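Local structure of Rod shape determining protein RodA (Thermus thermophilus, 6BAR) at residues V19-L30 with P330-L339; V158-V169 with L298-F309. The protein probably polymerises lipid-linked disaccharide-peptide precursors into the glycan strands of peptidoglycan, supporting cell wall elongation at the bacterial inner membrane. One frame throughout, in Å; residues are numbered along the deposited sequence.

Contact 1. Residues V19-L30 with P330-L339. With OLC ((2R)-2,3-dihydroxypropyl (9Z)-octadec-9-enoate), chain B.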
# COMPACT_ATOMS: atom_id res chain seq x y z
N VAL A 19 -1.80 13.63 1.51
CA VAL A 19 -2.51 12.53 2.17
C VAL A 19 -3.79 13.05 2.82
O VAL A 19 -4.86 12.44 2.67
CB VAL A 19 -1.59 11.84 3.19
CG1 VAL A 19 -2.38 10.85 4.04
CG2 VAL A 19 -0.46 11.13 2.48
N ALA A 20 -3.71 14.18 3.52
CA ALA A 20 -4.89 14.73 4.18
C ALA A 20 -5.98 15.12 3.19
O ALA A 20 -7.17 14.97 3.48
CB ALA A 20 -4.50 15.93 5.05
N ALA A 21 -5.59 15.59 2.00
CA ALA A 21 -6.57 16.01 1.00
C ALA A 21 -7.30 14.82 0.39
O ALA A 21 -8.53 14.83 0.24
CB ALA A 21 -5.88 16.84 -0.08
N ILE A 22 -6.55 13.77 0.04
CA ILE A 22 -7.19 12.56 -0.46
C ILE A 22 -8.10 11.95 0.60
O ILE A 22 -9.22 11.52 0.31
CB ILE A 22 -6.12 11.57 -0.97
CG1 ILE A 22 -5.27 12.25 -2.04
CG2 ILE A 22 -6.77 10.31 -1.54
CD1 ILE A 22 -4.30 11.33 -2.76
N VAL A 23 -7.65 11.94 1.87
CA VAL A 23 -8.45 11.36 2.95
C VAL A 23 -9.75 12.15 3.15
O VAL A 23 -10.83 11.56 3.31
CB VAL A 23 -7.61 11.29 4.24
CG1 VAL A 23 -8.48 10.98 5.46
CG2 VAL A 23 -6.52 10.24 4.10
N ALA A 24 -9.67 13.48 3.15
CA ALA A 24 -10.87 14.30 3.32
C ALA A 24 -11.83 14.13 2.16
O ALA A 24 -13.06 14.18 2.34
CB ALA A 24 -10.48 15.77 3.48
N LEU A 25 -11.31 13.93 0.95
CA LEU A 25 -12.19 13.62 -0.17
C LEU A 25 -12.88 12.27 0.01
O LEU A 25 -14.08 12.14 -0.23
CB LEU A 25 -11.42 13.65 -1.48
CG LEU A 25 -11.30 15.04 -2.06
CD1 LEU A 25 -10.93 14.97 -3.53
CD2 LEU A 25 -12.60 15.80 -1.87
N GLY A 26 -12.12 11.26 0.42
CA GLY A 26 -12.71 9.97 0.71
C GLY A 26 -13.85 10.08 1.71
O GLY A 26 -14.90 9.46 1.54
N PHE A 27 -13.66 10.89 2.76
CA PHE A 27 -14.70 11.01 3.79
C PHE A 27 -15.91 11.80 3.30
O PHE A 27 -17.05 11.45 3.62
CB PHE A 27 -14.14 11.66 5.06
CG PHE A 27 -13.55 10.69 6.04
CD1 PHE A 27 -14.32 10.18 7.08
CD2 PHE A 27 -12.23 10.31 5.95
CE1 PHE A 27 -13.77 9.29 8.00
CE2 PHE A 27 -11.67 9.43 6.87
CZ PHE A 27 -12.44 8.92 7.89
N VAL A 28 -15.69 12.87 2.53
CA VAL A 28 -16.86 13.61 2.05
C VAL A 28 -17.59 12.85 0.95
O VAL A 28 -18.77 13.13 0.69
CB VAL A 28 -16.48 15.04 1.59
CG1 VAL A 28 -15.89 15.84 2.76
CG2 VAL A 28 -15.53 15.00 0.40
N ASN A 29 -16.92 11.89 0.31
CA ASN A 29 -17.59 11.04 -0.66
C ASN A 29 -18.37 9.92 0.01
O ASN A 29 -19.52 9.65 -0.36
CB ASN A 29 -16.59 10.44 -1.64
CG ASN A 29 -17.26 9.65 -2.74
OD1 ASN A 29 -18.30 10.05 -3.26
ND2 ASN A 29 -16.69 8.50 -3.08
N LEU A 30 -17.76 9.26 0.99
CA LEU A 30 -18.45 8.17 1.68
C LEU A 30 -19.74 8.65 2.32
O LEU A 30 -20.71 7.89 2.40
CB LEU A 30 -17.53 7.56 2.73
CG LEU A 30 -17.98 6.20 3.25
CD1 LEU A 30 -18.04 5.18 2.12
CD2 LEU A 30 -17.06 5.73 4.36
N PRO A 330 -6.46 3.44 -2.16
CA PRO A 330 -5.84 3.77 -0.87
C PRO A 330 -6.22 5.17 -0.38
O PRO A 330 -6.23 6.13 -1.14
CB PRO A 330 -4.34 3.66 -1.16
CG PRO A 330 -4.21 3.70 -2.66
CD PRO A 330 -5.46 3.08 -3.18
N LEU A 331 -6.55 5.25 0.92
CA LEU A 331 -6.94 6.47 1.62
C LEU A 331 -8.32 6.97 1.22
O LEU A 331 -8.88 7.85 1.89
CB LEU A 331 -5.91 7.60 1.39
CG LEU A 331 -4.46 7.41 1.87
CD1 LEU A 331 -3.58 8.51 1.28
CD2 LEU A 331 -4.40 7.42 3.38
N PHE A 332 -8.89 6.42 0.15
CA PHE A 332 -10.14 6.91 -0.42
C PHE A 332 -11.29 5.93 -0.29
O PHE A 332 -12.38 6.31 0.15
CB PHE A 332 -9.93 7.26 -1.90
CG PHE A 332 -11.11 7.94 -2.54
CD1 PHE A 332 -11.33 9.30 -2.34
CD2 PHE A 332 -12.00 7.23 -3.33
CE1 PHE A 332 -12.42 9.93 -2.91
CE2 PHE A 332 -13.09 7.86 -3.92
CZ PHE A 332 -13.30 9.21 -3.71
N SER A 333 -11.10 4.68 -0.69
CA SER A 333 -12.19 3.71 -0.64
C SER A 333 -12.47 3.30 0.80
O SER A 333 -11.66 3.50 1.71
CB SER A 333 -11.86 2.49 -1.49
OG SER A 333 -12.95 1.58 -1.52
N TYR A 334 -13.65 2.70 1.00
CA TYR A 334 -14.08 2.29 2.33
C TYR A 334 -13.29 1.07 2.80
O TYR A 334 -13.01 0.15 2.03
CB TYR A 334 -15.58 1.97 2.33
CG TYR A 334 -16.04 1.35 3.63
CD1 TYR A 334 -16.28 2.14 4.75
CD2 TYR A 334 -16.21 -0.02 3.75
CE1 TYR A 334 -16.69 1.59 5.94
CE2 TYR A 334 -16.62 -0.58 4.94
CZ TYR A 334 -16.86 0.22 6.03
OH TYR A 334 -17.27 -0.33 7.22
N GLY A 335 -12.94 1.07 4.09
CA GLY A 335 -12.12 0.01 4.66
C GLY A 335 -11.21 0.49 5.76
O GLY A 335 -10.25 1.23 5.51
N GLY A 336 -11.48 0.06 7.00
CA GLY A 336 -10.73 0.57 8.13
C GLY A 336 -9.30 0.07 8.18
O GLY A 336 -8.38 0.83 8.51
N SER A 337 -9.09 -1.20 7.84
CA SER A 337 -7.74 -1.75 7.85
C SER A 337 -6.88 -1.12 6.77
O SER A 337 -5.70 -0.83 7.01
CB SER A 337 -7.79 -3.26 7.67
OG SER A 337 -7.56 -3.60 6.31
N SER A 338 -7.42 -0.94 5.56
CA SER A 338 -6.62 -0.35 4.49
C SER A 338 -6.23 1.08 4.84
O SER A 338 -5.08 1.48 4.64
CB SER A 338 -7.37 -0.38 3.17
OG SER A 338 -6.58 0.18 2.14
N LEU A 339 -7.17 1.86 5.37
CA LEU A 339 -6.86 3.21 5.83
C LEU A 339 -5.75 3.19 6.88
O LEU A 339 -4.76 3.91 6.76
CB LEU A 339 -8.12 3.85 6.40
CG LEU A 339 -7.97 5.34 6.68
CD1 LEU A 339 -7.85 6.07 5.36
CD2 LEU A 339 -9.18 5.81 7.46
C18 OLC B . -7.82 14.87 7.84
C10 OLC B . -16.59 13.17 9.34
C9 OLC B . -17.73 13.69 9.83
C17 OLC B . -9.16 14.74 7.15
C11 OLC B . -15.26 13.46 10.01
C8 OLC B . -19.05 13.39 9.14
C24 OLC B . -26.30 15.89 1.27
C16 OLC B . -10.23 14.29 8.13
C12 OLC B . -14.14 12.75 9.29
C7 OLC B . -18.93 13.78 7.68
C15 OLC B . -11.57 14.19 7.41
C13 OLC B . -12.84 13.50 9.45
C6 OLC B . -19.62 12.77 6.79
C14 OLC B . -12.71 14.53 8.34
C5 OLC B . -19.66 13.28 5.35
C4 OLC B . -20.42 14.59 5.27
C3 OLC B . -21.72 14.46 4.51
C2 OLC B . -22.71 13.59 5.27
C21 OLC B . -25.67 14.36 3.12
C1 OLC B . -24.15 13.90 4.91
C22 OLC B . -25.37 14.76 1.68
O19 OLC B . -24.84 14.51 5.70
O25 OLC B . -26.03 16.33 -0.04
O23 OLC B . -24.03 15.19 1.56
O20 OLC B . -24.70 13.49 3.67
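This is helix-to-loop packing in the SEDS membrane bundle: the first helix of the model, 13-30, carries on its flank the turn that leads into the last one, 336-354, with Gly-335 as N-cap. The loop comes down on Gly-26, whose CA lies 4.2 Å from the CA of Phe-332. With no side chain at Gly-26, the Phe-332 ring can come right up to the backbone, obliquely, its CD1 3.4 Å from Gly-26 CA. Ile-22 O meets the same ring at its edge, near the plane, and further along the helix Asn-29 ND2 lies 3.5 Å from Phe-332 CZ, with the amide and ring planes only 17° apart. That ND2 is hydrogen-bonded to Val-257 O, a bond that would hold the amide in this orientation. Trp-261 adds an edge-to-face contact to Phe-332, and Tyr-277 of helix 266-288 also packs on it.

Leu-331 packs next to it on the helix, with Leu-331 CD2 3.6 Å from Val-23 CG2 and CD1 3.8 Å from Val-19 CG1; with CG anti to the carbonyl carbon (chi1 -62°), the branch is directed toward the Val-19 end of helix 13-30. At the other end, Leu-30 CD2 abuts the edge of the Tyr-334 ring, 3.7 Å from CD1. Phe-27 bridges protein and lipid: CE2 looks obliquely at Leu-339 CD2, whereas one face carries the acyl chain of the bound monoolein (OLC), whose C12 comes within 3.4 Å of Phe-27 CD1.

Contact 2. Residues V158-V169 with L298-F309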
# COMPACT_ATOMS: atom_id res chain seq x y z
N VAL A 158 0.13 -6.65 -5.97
CA VAL A 158 0.75 -5.48 -5.35
C VAL A 158 2.16 -5.81 -4.87
O VAL A 158 3.11 -5.08 -5.16
CB VAL A 158 -0.12 -4.96 -4.18
CG1 VAL A 158 0.56 -3.78 -3.52
CG2 VAL A 158 -1.48 -4.57 -4.68
N VAL A 159 2.30 -6.92 -4.15
CA VAL A 159 3.60 -7.32 -3.62
C VAL A 159 4.60 -7.52 -4.75
O VAL A 159 5.71 -6.97 -4.73
CB VAL A 159 3.45 -8.59 -2.76
CG1 VAL A 159 4.81 -9.21 -2.50
CG2 VAL A 159 2.74 -8.26 -1.46
N LEU A 160 4.22 -8.33 -5.75
CA LEU A 160 5.14 -8.63 -6.84
C LEU A 160 5.54 -7.37 -7.59
O LEU A 160 6.72 -7.19 -7.93
CB LEU A 160 4.50 -9.64 -7.80
CG LEU A 160 5.41 -10.28 -8.85
CD1 LEU A 160 6.70 -10.80 -8.21
CD2 LEU A 160 4.68 -11.41 -9.56
N PHE A 161 4.59 -6.47 -7.84
CA PHE A 161 4.92 -5.26 -8.57
C PHE A 161 5.82 -4.34 -7.74
O PHE A 161 6.71 -3.69 -8.29
CB PHE A 161 3.65 -4.53 -8.98
CG PHE A 161 3.92 -3.23 -9.65
CD1 PHE A 161 4.21 -3.20 -11.00
CD2 PHE A 161 3.92 -2.05 -8.93
CE1 PHE A 161 4.48 -2.01 -11.62
CE2 PHE A 161 4.18 -0.86 -9.54
CZ PHE A 161 4.46 -0.83 -10.89
N GLY A 162 5.59 -4.27 -6.43
CA GLY A 162 6.53 -3.57 -5.58
C GLY A 162 7.93 -4.12 -5.71
O GLY A 162 8.89 -3.35 -5.92
N VAL A 163 8.08 -5.44 -5.60
CA VAL A 163 9.40 -6.06 -5.76
C VAL A 163 9.98 -5.70 -7.12
O VAL A 163 11.19 -5.44 -7.25
CB VAL A 163 9.31 -7.59 -5.58
CG1 VAL A 163 10.63 -8.23 -6.00
CG2 VAL A 163 9.00 -7.93 -4.14
N PHE A 164 9.14 -5.68 -8.15
CA PHE A 164 9.62 -5.25 -9.46
C PHE A 164 10.20 -3.85 -9.40
O PHE A 164 11.26 -3.58 -9.96
CB PHE A 164 8.49 -5.30 -10.50
CG PHE A 164 8.72 -4.38 -11.67
CD1 PHE A 164 9.61 -4.72 -12.67
CD2 PHE A 164 8.06 -3.17 -11.75
CE1 PHE A 164 9.84 -3.87 -13.74
CE2 PHE A 164 8.28 -2.31 -12.81
CZ PHE A 164 9.18 -2.66 -13.81
N VAL A 165 9.50 -2.94 -8.73
CA VAL A 165 9.96 -1.55 -8.70
C VAL A 165 11.29 -1.45 -7.96
O VAL A 165 12.23 -0.78 -8.41
CB VAL A 165 8.89 -0.64 -8.08
CG1 VAL A 165 9.39 0.78 -7.94
CG2 VAL A 165 7.63 -0.66 -8.93
N VAL A 166 11.40 -2.14 -6.82
CA VAL A 166 12.65 -2.15 -6.05
C VAL A 166 13.80 -2.67 -6.90
O VAL A 166 14.87 -2.05 -6.99
CB VAL A 166 12.48 -2.99 -4.77
CG1 VAL A 166 13.84 -3.24 -4.10
CG2 VAL A 166 11.52 -2.32 -3.82
N VAL A 167 13.60 -3.83 -7.53
CA VAL A 167 14.63 -4.41 -8.37
C VAL A 167 14.99 -3.49 -9.53
O VAL A 167 16.17 -3.24 -9.81
CB VAL A 167 14.19 -5.81 -8.83
CG1 VAL A 167 14.96 -6.26 -10.06
CG2 VAL A 167 14.36 -6.83 -7.70
N PHE A 168 13.98 -2.92 -10.22
CA PHE A 168 14.25 -2.12 -11.40
C PHE A 168 15.03 -0.86 -11.05
O PHE A 168 16.00 -0.51 -11.73
CB PHE A 168 12.94 -1.75 -12.12
CG PHE A 168 13.13 -0.78 -13.27
CD1 PHE A 168 13.44 -1.24 -14.54
CD2 PHE A 168 13.00 0.59 -13.08
CE1 PHE A 168 13.62 -0.36 -15.60
CE2 PHE A 168 13.18 1.48 -14.13
CZ PHE A 168 13.49 1.00 -15.39
N VAL A 169 14.60 -0.15 -10.00
CA VAL A 169 15.33 1.04 -9.56
C VAL A 169 16.73 0.67 -9.08
O VAL A 169 17.68 1.43 -9.29
CB VAL A 169 14.53 1.77 -8.47
CG1 VAL A 169 15.30 2.96 -7.93
CG2 VAL A 169 13.19 2.22 -9.02
N LEU A 298 15.35 2.73 -2.20
CA LEU A 298 14.62 1.52 -2.58
C LEU A 298 13.30 1.40 -1.83
O LEU A 298 12.27 1.08 -2.43
CB LEU A 298 15.48 0.28 -2.34
CG LEU A 298 16.74 0.17 -3.19
CD1 LEU A 298 17.39 -1.18 -2.95
CD2 LEU A 298 16.43 0.38 -4.67
N PHE A 299 13.31 1.64 -0.52
CA PHE A 299 12.10 1.49 0.28
C PHE A 299 11.02 2.48 -0.16
O PHE A 299 9.86 2.10 -0.40
CB PHE A 299 12.45 1.66 1.76
CG PHE A 299 11.26 1.68 2.68
CD1 PHE A 299 10.49 0.55 2.89
CD2 PHE A 299 10.94 2.84 3.38
CE1 PHE A 299 9.40 0.58 3.76
CE2 PHE A 299 9.86 2.88 4.24
CZ PHE A 299 9.09 1.75 4.43
N LEU A 300 11.38 3.76 -0.28
CA LEU A 300 10.42 4.78 -0.73
C LEU A 300 9.86 4.45 -2.10
O LEU A 300 8.65 4.60 -2.33
CB LEU A 300 11.08 6.16 -0.74
CG LEU A 300 11.05 6.95 0.57
CD1 LEU A 300 12.00 6.37 1.59
CD2 LEU A 300 11.30 8.44 0.38
N SER A 301 10.72 4.01 -3.03
CA SER A 301 10.23 3.74 -4.38
C SER A 301 9.34 2.51 -4.42
O SER A 301 8.34 2.49 -5.15
CB SER A 301 11.40 3.59 -5.35
OG SER A 301 12.29 2.56 -4.95
N GLY A 302 9.67 1.47 -3.64
CA GLY A 302 8.79 0.31 -3.55
C GLY A 302 7.43 0.68 -3.01
O GLY A 302 6.39 0.24 -3.54
N PHE A 303 7.40 1.51 -1.96
CA PHE A 303 6.12 1.94 -1.40
C PHE A 303 5.29 2.70 -2.44
O PHE A 303 4.10 2.41 -2.63
CB PHE A 303 6.37 2.81 -0.17
CG PHE A 303 5.15 3.01 0.69
CD1 PHE A 303 4.85 2.13 1.71
CD2 PHE A 303 4.30 4.08 0.47
CE1 PHE A 303 3.73 2.31 2.50
CE2 PHE A 303 3.18 4.27 1.26
CZ PHE A 303 2.89 3.38 2.27
N ALA A 304 5.91 3.68 -3.11
CA ALA A 304 5.19 4.45 -4.12
C ALA A 304 4.69 3.55 -5.25
O ALA A 304 3.59 3.75 -5.77
CB ALA A 304 6.08 5.55 -4.68
N GLY A 305 5.50 2.56 -5.64
CA GLY A 305 5.05 1.63 -6.66
C GLY A 305 3.81 0.87 -6.25
O GLY A 305 2.83 0.81 -6.99
N MET A 306 3.83 0.28 -5.05
CA MET A 306 2.66 -0.46 -4.59
C MET A 306 1.42 0.43 -4.55
O MET A 306 0.32 0.01 -4.96
CB MET A 306 2.95 -1.05 -3.21
CG MET A 306 3.97 -2.18 -3.24
SD MET A 306 4.19 -2.97 -1.64
CE MET A 306 5.05 -4.47 -2.14
N LEU A 307 1.57 1.66 -4.07
CA LEU A 307 0.42 2.56 -3.98
C LEU A 307 -0.14 2.88 -5.36
O LEU A 307 -1.34 2.69 -5.63
CB LEU A 307 0.84 3.83 -3.24
CG LEU A 307 -0.22 4.56 -2.42
CD1 LEU A 307 0.45 5.36 -1.34
CD2 LEU A 307 -1.03 5.47 -3.33
N GLY A 308 0.72 3.40 -6.25
CA GLY A 308 0.28 3.66 -7.61
C GLY A 308 -0.32 2.45 -8.29
O GLY A 308 -1.24 2.58 -9.10
N PHE A 309 0.19 1.25 -7.97
CA PHE A 309 -0.32 0.05 -8.63
C PHE A 309 -1.73 -0.27 -8.17
O PHE A 309 -2.57 -0.66 -8.99
CB PHE A 309 0.61 -1.13 -8.37
CG PHE A 309 0.21 -2.38 -9.11
CD1 PHE A 309 0.54 -2.55 -10.44
CD2 PHE A 309 -0.49 -3.39 -8.46
CE1 PHE A 309 0.18 -3.71 -11.12
CE2 PHE A 309 -0.85 -4.55 -9.14
CZ PHE A 309 -0.52 -4.70 -10.47
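Phe-161 and Phe-309 stack at one end of a glycine-lined crossing between helices 153-170 and 294-319, both predicted to span the membrane, which run roughly antiparallel (141° between directions) with axes 8.0 Å apart. The crossing is closest at Gly-162 and Gly-302, whose CA atoms are 4.9 Å apart. Without side chains at Gly-162, Gly-302 and Gly-305, larger neighbours lie directly on backbone: Val-166 CG2 on Gly-302 CA, Val-165 CG2 on Gly-305 CA, and Met-306 on Gly-162.

The close-fitting half runs from this point to Phe-309. Met-306, with CG anti to the carbonyl carbon (chi1 -70°) and extended beyond it, carries its CE over the partner backbone, 3.5 Å from Val-159 CA; the Val-158 side chain crosses that of Met-306 at about a right angle, its CG1 3.6 Å from Met-306 CB. The two phenyl rings form an offset stack, centroids 4.6 Å apart and planes at 20°. The overlap is slid toward the rim of Phe-161, which leaves Phe-161 CB above the centre of the Phe-309 ring as a CH-pi contact. Gly-305 O approaches the edge of the Phe-161 ring, near its plane, and Leu-181 of helix 175-184 also touches this phenylalanine.

Beyond Val-166 the fit thins. Leu-298 still lays CD2 against Val-166 O at 3.7 Å, but its approach to Val-169 CG1 is looser, and Val-169 itself lies on the surface, where it may face lipid. Here the Ser-301 hydroxyl, with Arg-297 O and Leu-298 O of its own helix as possible acceptors, has OG 4.2 Å from Val-169 CG2.

Overall arrangement
The segments of contact 2 both fall between those of contact 1 along the chain, and contact 1 joins the first helix of the model to the entrance of the last. Their centres are about 22 Å apart, with the middle of the protein between them, and all four segments are part of the one SEDS-family membrane fold. Helices 294-319 and 336-354 follow each other in the chain and connect the two: Leu-307, on helix 294-319, packs its CD2 3.7 Å from CG of Pro-330, while Phe-299, Leu-300 and Phe-303 lean on helix 336-354. The C-terminal helices thus tie helix 13-30 and helix 153-170 into one membrane bundle.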